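Local coordinates for protein OLD nuclease (Thermus scotoductus, PDB 6P74) that degrades linear or supercoiled double-stranded DNA in the 5' to 3' direction, nicks circular DNA, and has DNA-stimulated ATPase activity, at residues L23-G28 / I305-H310; A322-R327 / V336-E341. One frame throughout, in Å; residues are numbered along the deposited sequence.

Interaction 1 (L23-G28 / I305-H310); sequences LTAIVG and IIYSTH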
loop_
_atom_site.group_PDB
_atom_site.type_symbol
_atom_site.label_atom_id
_atom_site.label_comp_id
_atom_site.label_asym_id
_atom_site.label_seq_id
_atom_site.Cartn_x
_atom_site.Cartn_y
_atom_site.Cartn_z
ATOM N N LEU A 23 3.013 -14.671 21.928
ATOM C CA LEU A 23 1.806 -14.107 21.358
ATOM C C LEU A 23 1.888 -12.610 21.595
ATOM O O LEU A 23 2.063 -12.176 22.740
ATOM C CB LEU A 23 0.563 -14.694 22.021
ATOM C CG LEU A 23 -0.748 -14.598 21.268
ATOM C CD1 LEU A 23 -0.645 -15.427 20.013
ATOM C CD2 LEU A 23 -1.854 -15.116 22.151
ATOM N N THR A 24 1.798 -11.828 20.519
ATOM C CA THR A 24 1.806 -10.372 20.608
ATOM C C THR A 24 0.541 -9.875 19.918
ATOM O O THR A 24 0.381 -10.058 18.707
ATOM C CB THR A 24 3.066 -9.776 19.983
ATOM O OG1 THR A 24 4.233 -10.460 20.477
ATOM C CG2 THR A 24 3.172 -8.317 20.334
ATOM N N ALA A 25 -0.369 -9.268 20.695
ATOM C CA ALA A 25 -1.664 -8.808 20.205
ATOM C C ALA A 25 -1.618 -7.290 20.193
ATOM O O ALA A 25 -1.539 -6.657 21.254
ATOM C CB ALA A 25 -2.816 -9.306 21.080
ATOM N N ILE A 26 -1.679 -6.710 19.001
ATOM C CA ILE A 26 -1.471 -5.283 18.804
ATOM C C ILE A 26 -2.817 -4.643 18.500
ATOM O O ILE A 26 -3.462 -4.994 17.506
ATOM C CB ILE A 26 -0.471 -5.025 17.675
ATOM C CG1 ILE A 26 0.810 -5.849 17.918
ATOM C CG2 ILE A 26 -0.242 -3.549 17.528
ATOM C CD1 ILE A 26 1.956 -5.516 16.974
ATOM N N VAL A 27 -3.246 -3.710 19.354
ATOM C CA VAL A 27 -4.545 -3.057 19.223
ATOM C C VAL A 27 -4.364 -1.545 19.257
ATOM O O VAL A 27 -3.341 -1.024 19.710
ATOM C CB VAL A 27 -5.527 -3.488 20.325
ATOM C CG1 VAL A 27 -5.446 -4.976 20.550
ATOM C CG2 VAL A 27 -5.218 -2.733 21.601
ATOM N N GLY A 28 -5.387 -0.841 18.786
ATOM C CA GLY A 28 -5.369 0.600 18.714
ATOM C C GLY A 28 -6.161 1.074 17.514
ATOM O O GLY A 28 -6.541 0.277 16.653
ATOM N N ILE A 305 3.210 -15.875 17.268
ATOM C CA ILE A 305 2.169 -15.185 16.498
ATOM C C ILE A 305 2.169 -13.715 16.882
ATOM O O ILE A 305 1.997 -13.368 18.059
ATOM C CB ILE A 305 0.771 -15.792 16.723
ATOM C CG1 ILE A 305 0.774 -17.286 16.437
ATOM C CG2 ILE A 305 -0.244 -15.130 15.810
ATOM C CD1 ILE A 305 0.962 -17.591 14.965
ATOM N N ILE A 306 2.332 -12.851 15.891
ATOM C CA ILE A 306 2.262 -11.414 16.076
ATOM C C ILE A 306 1.148 -10.914 15.176
ATOM O O ILE A 306 1.157 -11.194 13.974
ATOM C CB ILE A 306 3.593 -10.734 15.724
ATOM C CG1 ILE A 306 4.715 -11.241 16.631
ATOM C CG2 ILE A 306 3.463 -9.205 15.763
ATOM C CD1 ILE A 306 6.087 -10.734 16.194
ATOM N N TYR A 307 0.194 -10.172 15.741
ATOM C CA TYR A 307 -0.913 -9.738 14.905
ATOM C C TYR A 307 -1.499 -8.414 15.376
ATOM O O TYR A 307 -1.435 -8.061 16.558
ATOM C CB TYR A 307 -2.001 -10.806 14.849
ATOM C CG TYR A 307 -2.564 -11.204 16.185
ATOM C CD1 TYR A 307 -3.569 -10.459 16.783
ATOM C CD2 TYR A 307 -2.114 -12.334 16.837
ATOM C CE1 TYR A 307 -4.097 -10.819 17.992
ATOM C CE2 TYR A 307 -2.640 -12.712 18.037
ATOM C CZ TYR A 307 -3.638 -11.951 18.613
ATOM O OH TYR A 307 -4.174 -12.320 19.826
ATOM N N SER A 308 -2.031 -7.668 14.412
ATOM C CA SER A 308 -2.980 -6.597 14.666
ATOM C C SER A 308 -4.388 -7.193 14.693
ATOM O O SER A 308 -4.662 -8.209 14.050
ATOM C CB SER A 308 -2.865 -5.499 13.606
ATOM O OG SER A 308 -3.141 -5.984 12.296
ATOM N N THR A 309 -5.269 -6.580 15.486
ATOM C CA THR A 309 -6.639 -7.064 15.600
ATOM C C THR A 309 -7.576 -5.932 15.989
ATOM O O THR A 309 -7.179 -4.962 16.647
ATOM C CB THR A 309 -6.769 -8.193 16.630
ATOM O OG1 THR A 309 -8.038 -8.826 16.481
ATOM C CG2 THR A 309 -6.675 -7.642 18.040
ATOM N N HIS A 310 -8.832 -6.075 15.568
ATOM C CA HIS A 310 -9.937 -5.235 16.010
ATOM C C HIS A 310 -10.948 -6.010 16.829
ATOM O O HIS A 310 -11.986 -5.453 17.204
ATOM C CB HIS A 310 -10.653 -4.615 14.810
ATOM C CG HIS A 310 -9.935 -3.453 14.213
ATOM N ND1 HIS A 310 -10.041 -2.175 14.723
ATOM C CD2 HIS A 310 -9.105 -3.368 13.145
ATOM C CE1 HIS A 310 -9.302 -1.354 13.999
ATOM N NE2 HIS A 310 -8.726 -2.051 13.035
HETATM O O HOH W 1 -7.475 -2.481 17.181
#
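Leu23-Val27 and Ile305-Ser308 are neighbouring parallel strands at the heart of a P-loop ATPase core, and their pairing illustrates how such a core brings the Walker A loop beside the loop that carries His310. The strand axes run 4.8 Å apart, and Gly28 leads from the first into the Walker A loop, whose Lys34 probably binds ATP. The backbone ladder follows the parallel pattern: Thr24 N donates to Ile305 O (2.9 Å), Thr24 O accepts from Tyr307 N, Ile26 N reaches Tyr307 O (2.8 Å), and Ile26 O takes the amide of Thr309.

Tyr307 carries much of the side-chain contact on the face it shares with Leu23, Ala25 and Ile305. Its CG sits between the backbone N and carbonyl carbon (chi1 58°), and the ring reaches across to the partner strand. Ala25 CA makes a CH-pi contact with one ring face, 4.2 Å from the centroid, and Thr24 O lies above the same face, displaced toward the rim. Leu23 CD1 approaches the ring edge near CE2 (3.9 Å) while also packing on Ile305 CB (3.6 Å). At the ring's far end the hydroxyl comes close to Ala25 CB and is hydrogen-bonded to the carbonyl of Phe314. On the other face Ile306 CG2 meets Ile26 CD1, and helix 34-45 covers Ile26 and Ser308 through Lys34.

Beyond the ladder, a water takes a hydrogen bond from Gly28 N and gives one to Thr309 O (2.6 Å), carrying the pairing past the strand ends. His310 follows directly, probably in the place of the switch histidine of ABC ATPases. Buried amides and carbonyls are thus matched strand to strand, while the exit of 23-27 is tied through Gly28 O to Lys34 NZ of the presumed ATP site, and that of 305-308 to Glu279 through Thr309 OG1.

Interaction 2 (A322-R327 / V336-E341); sequences ALRLVR and VSYVRE. With SO4 (sulfate ion), chain G.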
loop_
_atom_site.group_PDB
_atom_site.type_symbol
_atom_site.label_atom_id
_atom_site.label_comp_id
_atom_site.label_asym_id
_atom_site.label_seq_id
_atom_site.Cartn_x
_atom_site.Cartn_y
_atom_site.Cartn_z
ATOM N N ALA A 322 0.412 -10.224 26.421
ATOM C CA ALA A 322 0.407 -10.143 24.960
ATOM C C ALA A 322 0.090 -8.745 24.438
ATOM O O ALA A 322 0.446 -8.427 23.296
ATOM C CB ALA A 322 -0.602 -11.127 24.383
ATOM N N LEU A 323 -0.518 -7.897 25.263
ATOM C CA LEU A 323 -1.157 -6.682 24.790
ATOM C C LEU A 323 -0.158 -5.585 24.479
ATOM O O LEU A 323 0.746 -5.298 25.277
ATOM C CB LEU A 323 -2.161 -6.191 25.827
ATOM C CG LEU A 323 -3.389 -7.100 25.941
ATOM C CD1 LEU A 323 -4.322 -6.651 27.058
ATOM C CD2 LEU A 323 -4.119 -7.201 24.593
ATOM N N ARG A 324 -0.331 -4.982 23.305
ATOM C CA ARG A 324 0.344 -3.756 22.906
ATOM C C ARG A 324 -0.722 -2.827 22.362
ATOM O O ARG A 324 -1.415 -3.183 21.400
ATOM C CB ARG A 324 1.408 -4.002 21.818
ATOM C CG ARG A 324 2.345 -5.169 22.048
ATOM C CD ARG A 324 3.313 -4.877 23.173
ATOM N NE ARG A 324 4.246 -5.983 23.305
ATOM C CZ ARG A 324 4.063 -7.019 24.111
ATOM N NH1 ARG A 324 2.981 -7.078 24.891
ATOM N NH2 ARG A 324 4.964 -7.986 24.133
ATOM N N LEU A 325 -0.841 -1.635 22.941
ATOM C CA LEU A 325 -1.847 -0.664 22.507
ATOM C C LEU A 325 -1.154 0.522 21.847
ATOM O O LEU A 325 -0.259 1.137 22.441
ATOM C CB LEU A 325 -2.726 -0.235 23.690
ATOM C CG LEU A 325 -3.732 0.911 23.555
ATOM C CD1 LEU A 325 -4.688 0.705 22.415
ATOM C CD2 LEU A 325 -4.514 1.030 24.852
ATOM N N VAL A 326 -1.551 0.826 20.612
ATOM C CA VAL A 326 -0.853 1.778 19.747
ATOM C C VAL A 326 -1.803 2.924 19.423
ATOM O O VAL A 326 -2.935 2.689 18.987
ATOM C CB VAL A 326 -0.352 1.111 18.448
ATOM C CG1 VAL A 326 0.354 2.135 17.525
ATOM C CG2 VAL A 326 0.588 -0.033 18.752
ATOM N N ARG A 327 -1.349 4.161 19.630
ATOM C CA ARG A 327 -2.195 5.302 19.304
ATOM C C ARG A 327 -1.356 6.571 19.235
ATOM O O ARG A 327 -0.203 6.601 19.683
ATOM C CB ARG A 327 -3.338 5.450 20.312
ATOM C CG ARG A 327 -2.953 6.077 21.589
ATOM C CD ARG A 327 -3.981 5.757 22.628
ATOM N NE ARG A 327 -3.290 5.279 23.809
ATOM C CZ ARG A 327 -3.871 4.796 24.894
ATOM N NH1 ARG A 327 -5.198 4.711 24.983
ATOM N NH2 ARG A 327 -3.095 4.394 25.886
ATOM N N VAL A 336 3.290 3.533 22.098
ATOM C CA VAL A 336 2.881 2.151 22.326
ATOM C C VAL A 336 2.874 1.887 23.820
ATOM O O VAL A 336 3.818 2.259 24.522
ATOM C CB VAL A 336 3.814 1.160 21.621
ATOM C CG1 VAL A 336 3.322 -0.268 21.848
ATOM C CG2 VAL A 336 3.927 1.494 20.154
ATOM N N SER A 337 1.829 1.216 24.303
ATOM C CA SER A 337 1.665 0.890 25.713
ATOM C C SER A 337 1.553 -0.613 25.886
ATOM O O SER A 337 1.044 -1.310 25.006
ATOM C CB SER A 337 0.390 1.536 26.317
ATOM O OG SER A 337 0.268 2.876 25.901
ATOM N N TYR A 338 1.978 -1.089 27.056
ATOM C CA TYR A 338 2.031 -2.505 27.406
ATOM C C TYR A 338 2.384 -2.617 28.883
ATOM O O TYR A 338 2.874 -1.663 29.495
ATOM C CB TYR A 338 3.057 -3.266 26.551
ATOM C CG TYR A 338 4.446 -2.652 26.564
ATOM C CD1 TYR A 338 5.360 -2.964 27.570
ATOM C CD2 TYR A 338 4.836 -1.756 25.589
ATOM C CE1 TYR A 338 6.627 -2.393 27.611
ATOM C CE2 TYR A 338 6.123 -1.181 25.605
ATOM C CZ TYR A 338 7.018 -1.511 26.618
ATOM O OH TYR A 338 8.289 -0.947 26.656
ATOM N N VAL A 339 2.121 -3.790 29.453
ATOM C CA VAL A 339 2.521 -4.038 30.832
ATOM C C VAL A 339 4.044 -4.144 30.882
ATOM O O VAL A 339 4.646 -4.976 30.196
ATOM C CB VAL A 339 1.853 -5.301 31.384
ATOM C CG1 VAL A 339 2.206 -5.456 32.836
ATOM C CG2 VAL A 339 0.332 -5.222 31.229
ATOM N N ARG A 340 4.671 -3.284 31.682
ATOM C CA ARG A 340 6.115 -3.317 31.868
ATOM C C ARG A 340 6.531 -4.563 32.643
ATOM O O ARG A 340 5.766 -5.109 33.440
ATOM C CB ARG A 340 6.593 -2.064 32.605
ATOM C CG ARG A 340 6.328 -0.756 31.870
ATOM C CD ARG A 340 6.911 0.465 32.600
ATOM N NE ARG A 340 8.376 0.408 32.697
ATOM C CZ ARG A 340 9.225 0.594 31.680
ATOM N NH1 ARG A 340 8.773 0.851 30.453
ATOM N NH2 ARG A 340 10.539 0.507 31.886
ATOM N N GLU A 341 7.767 -5.008 32.396
ATOM C CA GLU A 341 8.292 -6.204 33.057
ATOM C C GLU A 341 8.189 -6.107 34.578
ATOM O O GLU A 341 7.650 -7.002 35.238
ATOM C CB GLU A 341 9.742 -6.427 32.621
ATOM C CG GLU A 341 9.870 -7.359 31.430
ATOM C CD GLU A 341 9.557 -8.788 31.812
ATOM O OE1 GLU A 341 9.890 -9.161 32.964
ATOM O OE2 GLU A 341 8.972 -9.522 30.977
HETATM S S SO4 G . 4.341 1.656 28.790
HETATM O O1 SO4 G . 4.519 2.090 30.171
HETATM O O2 SO4 G . 4.699 0.246 28.687
HETATM O O3 SO4 G . 2.943 1.834 28.410
HETATM O O4 SO4 G . 5.202 2.439 27.909
HETATM O O HOH W 2 -0.408 3.932 23.495
#
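The first torsions of Arg324 and Tyr338, with a bend in the arginine at chi2, bring the two side chains together. In Arg324, CG is anti to the carbonyl carbon (chi1 -46°), and the turn at chi2 (-71°) lays CD 3.8 Å from Tyr338 CB. Tyr338 holds its CG between the backbone N and carbonyl carbon (chi1 53°), and its side chain leads away from the partner strand, crossing that of Arg324 at a slant. Tyr338 CB also rests against Leu323 O (3.3 Å). Leu323 O lies in the guanidinium plane and accepts from Arg324 NH1 (2.9 Å), while NH1 stands well above the plane of that carbonyl. Arg324 is gripped further by the carbonyl oxygens of Glu321, at NH1, and Pro19, at NE.

Here the chain forms a beta hairpin, strands 323-328 and 334-337, the second being outermost in the mixed sheet of the ATPase domain. Leu325 and Ser337 form a hydrogen-bonded pair, with Leu325 N to Ser337 O and Ser337 N to Leu325 O both 2.8 Å. The next pair, Val326 with Val336, is non-hydrogen-bonded; the two side chains point the same way and meet CG2 to CG2 at 3.9 Å, on the face where Val326 also touches the Walker A loop.

Leu325 and Ser337 lie on the opposite face, toward helix 409-422 of the Toprim domain. A water there donates to Leu325 O, accepts from Arg327 NE and stands 2.7 Å from Ser337 OG, linking three groups across the hairpin. Leu325 CD2 lies over one face of the Arg327 guanidinium, offset toward the rim; NH2 of that group also makes weak hydrogen bonds to the carbonyls of Leu422 and Asp423. A sulfate ion, probably from the crystallisation liquor, sets O2 3.3 Å above the centre of the Tyr338 ring and accepts weak bonds from the Tyr338 amide.

How the interactions relate
Both interactions belong to one mixed sheet of the ATPase domain, their centres about 10 Å apart. Across it the strand order runs 304-308, 23-27, 323-328, 334-337, so 23-27 is paired on one side in interaction 1 and on the other with the first strand of the interaction 2 hairpin; probable hydrogen bonds from Val27 N to Arg324 O and Val27 O to Val326 N join the two. Along the chain they come in series: 305-310 returns to an early strand 277 residues back, whereas the segments of interaction 2 lie nine apart. In the hairpin one sheet face, with Val326, meets the Walker A loop and the other, with Leu325, helix 409-422 of the Toprim domain.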